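Putative cell adhesion protein (PDB 4DGU) is a fimbrillin-like protein, probably a pilus component involved in cell adhesion of a human gut bacterium, that binds zinc ions. Local coordinates at residues T42-S47 with A81-L86. Residues are numbered along the deposited sequence; the frame is centred on the assembly and turned at random.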
loop_
_atom_site.group_PDB
_atom_site.type_symbol
_atom_site.label_atom_id
_atom_site.label_comp_id
_atom_site.label_asym_id
_atom_site.label_seq_id
_atom_site.Cartn_x
_atom_site.Cartn_y
_atom_site.Cartn_z
ATOM N N THR A 42 -31.553 -15.363 18.046
ATOM C CA THR A 42 -32.762 -16.177 18.158
ATOM C C THR A 42 -33.976 -15.263 17.901
ATOM O O THR A 42 -34.035 -14.136 18.414
ATOM C CB THR A 42 -32.811 -16.906 19.512
ATOM O OG1 THR A 42 -31.606 -17.656 19.677
ATOM C CG2 THR A 42 -34.008 -17.847 19.634
ATOM N N GLY A 43 -34.878 -15.747 17.047
ATOM C CA GLY A 43 -36.083 -15.022 16.674
ATOM C C GLY A 43 -35.954 -14.240 15.386
ATOM O O GLY A 43 -36.961 -13.803 14.830
ATOM N N GLU A 44 -34.720 -14.033 14.906
ATOM C CA GLU A 44 -34.499 -13.346 13.640
ATOM C C GLU A 44 -34.869 -14.292 12.488
ATOM O O GLU A 44 -34.678 -15.510 12.592
ATOM C CB GLU A 44 -33.056 -12.821 13.513
ATOM C CG GLU A 44 -32.708 -11.734 14.521
ATOM C CD GLU A 44 -33.681 -10.568 14.579
ATOM O OE1 GLU A 44 -33.723 -9.774 13.611
ATOM O OE2 GLU A 44 -34.446 -10.484 15.566
ATOM N N VAL A 45 -35.460 -13.728 11.429
ATOM C CA VAL A 45 -35.922 -14.467 10.253
ATOM C C VAL A 45 -34.922 -14.248 9.090
ATOM O O VAL A 45 -34.512 -13.117 8.817
ATOM C CB VAL A 45 -37.385 -14.046 9.860
ATOM C CG1 VAL A 45 -37.890 -14.781 8.617
ATOM C CG2 VAL A 45 -38.353 -14.236 11.021
ATOM N N ILE A 46 -34.547 -15.355 8.418
ATOM C CA ILE A 46 -33.696 -15.396 7.220
ATOM C C ILE A 46 -34.493 -16.051 6.081
ATOM O O ILE A 46 -35.402 -16.844 6.342
ATOM C CB ILE A 46 -32.341 -16.148 7.435
ATOM C CG1 ILE A 46 -32.560 -17.628 7.860
ATOM C CG2 ILE A 46 -31.387 -15.398 8.375
ATOM C CD1 ILE A 46 -31.503 -18.530 7.456
ATOM N N SER A 47 -34.137 -15.717 4.830
ATOM C CA SER A 47 -34.670 -16.358 3.634
ATOM C C SER A 47 -33.682 -17.433 3.278
ATOM O O SER A 47 -32.531 -17.119 2.984
ATOM C CB SER A 47 -34.825 -15.368 2.483
ATOM O OG SER A 47 -35.751 -14.363 2.829
ATOM N N ALA A 81 -28.639 -18.269 2.013
ATOM C CA ALA A 81 -29.495 -17.513 2.914
ATOM C C ALA A 81 -29.232 -16.015 2.858
ATOM O O ALA A 81 -28.081 -15.591 2.751
ATOM C CB ALA A 81 -29.316 -18.017 4.343
ATOM N N HIS A 82 -30.304 -15.221 2.972
ATOM C CA HIS A 82 -30.264 -13.760 3.039
ATOM C C HIS A 82 -30.725 -13.280 4.400
ATOM O O HIS A 82 -31.697 -13.800 4.937
ATOM C CB HIS A 82 -31.144 -13.116 1.950
ATOM C CG HIS A 82 -30.605 -13.252 0.563
ATOM N ND1 HIS A 82 -29.771 -12.294 0.007
ATOM C CD2 HIS A 82 -30.807 -14.239 -0.342
ATOM C CE1 HIS A 82 -29.495 -12.724 -1.215
ATOM N NE2 HIS A 82 -30.090 -13.893 -1.469
ATOM N N TYR A 83 -30.009 -12.298 4.957
ATOM C CA TYR A 83 -30.361 -11.624 6.195
ATOM C C TYR A 83 -30.140 -10.126 6.020
ATOM O O TYR A 83 -29.038 -9.722 5.698
ATOM C CB TYR A 83 -29.633 -12.132 7.453
ATOM C CG TYR A 83 -30.145 -11.397 8.673
ATOM C CD1 TYR A 83 -31.399 -11.690 9.210
ATOM C CD2 TYR A 83 -29.443 -10.314 9.205
ATOM C CE1 TYR A 83 -31.923 -10.950 10.268
ATOM C CE2 TYR A 83 -29.960 -9.560 10.262
ATOM C CZ TYR A 83 -31.197 -9.889 10.796
ATOM O OH TYR A 83 -31.709 -9.161 11.839
ATOM N N PRO A 84 -31.173 -9.282 6.227
ATOM C CA PRO A 84 -32.575 -9.616 6.598
ATOM C C PRO A 84 -33.307 -10.420 5.497
ATOM O O PRO A 84 -32.818 -10.492 4.364
ATOM C CB PRO A 84 -33.209 -8.230 6.809
ATOM C CG PRO A 84 -32.056 -7.276 7.014
ATOM C CD PRO A 84 -30.984 -7.824 6.114
ATOM N N ALA A 85 -34.465 -11.027 5.823
ATOM C CA ALA A 85 -35.267 -11.824 4.876
ATOM C C ALA A 85 -35.709 -11.005 3.638
ATOM O O ALA A 85 -35.889 -9.790 3.725
ATOM C CB ALA A 85 -36.494 -12.394 5.576
ATOM N N LEU A 86 -35.891 -11.681 2.498
ATOM C CA LEU A 86 -36.334 -11.067 1.249
ATOM C C LEU A 86 -37.829 -10.807 1.226
ATOM O O LEU A 86 -38.582 -11.422 1.990
ATOM C CB LEU A 86 -36.018 -11.994 0.060
ATOM C CG LEU A 86 -34.606 -12.510 -0.119
ATOM C CD1 LEU A 86 -34.575 -13.574 -1.195
ATOM C CD2 LEU A 86 -33.645 -11.381 -0.447
HETATM O O HOH W 1 -35.673 -10.805 8.343
#
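Ser47 faces His82 as an antiparallel hydrogen-bonded pair, and both of its backbone polar groups are used: Ser47 N donates to His82 O (3.1 Å), and His82 N returns a bond to Ser47 O (2.9 Å). Each donor lies in the plane of the carbonyl it meets. The side chain of Ser47 adds a third link, because OG, turned anti to the carbonyl carbon, accepts from Leu86 N at 2.7 Å with an N-H...O angle of 164°. This ties the chain beyond the strand end to the neighbouring strand; Leu86 CG packs near Ser47 CB.

The two strands, 45-50 and 77-83, belong to a mixed sheet of the fimbrillin-like fold, in which 56-59 pairs with the other side of 45-50, and 108-114 with the other side of 77-83. Their short segments run at 136°, and before Ser47 in the first chain and after His82 in the second, the ladder gives way to side-chain and water contacts as the cis peptide before Pro84 turns the second chain. Here a water bridges the backbones, donating to Val45 O and accepting from Ala85 N (2.8 Å).

Tyr83 spans the diverging ends. Its CG stands anti to the backbone N. Val45 O lies at the ring edge, near its plane, 3.4 Å from Tyr83 CD1. The hydroxyl donates to Glu44 OE1 (2.8 Å), meeting the carboxylate on its anti side, somewhat out of plane; ring and carboxylate planes are 76° apart. Ile46 crosses Tyr83 at about a right angle, CG2 approaching CD1 obliquely, while its other branch sends CD1 to Ala81 CB (3.8 Å). Leu123 of strand 120-135 touches both Ile46 and Ala81, joining this apolar pair to that strand of the same curled sheet.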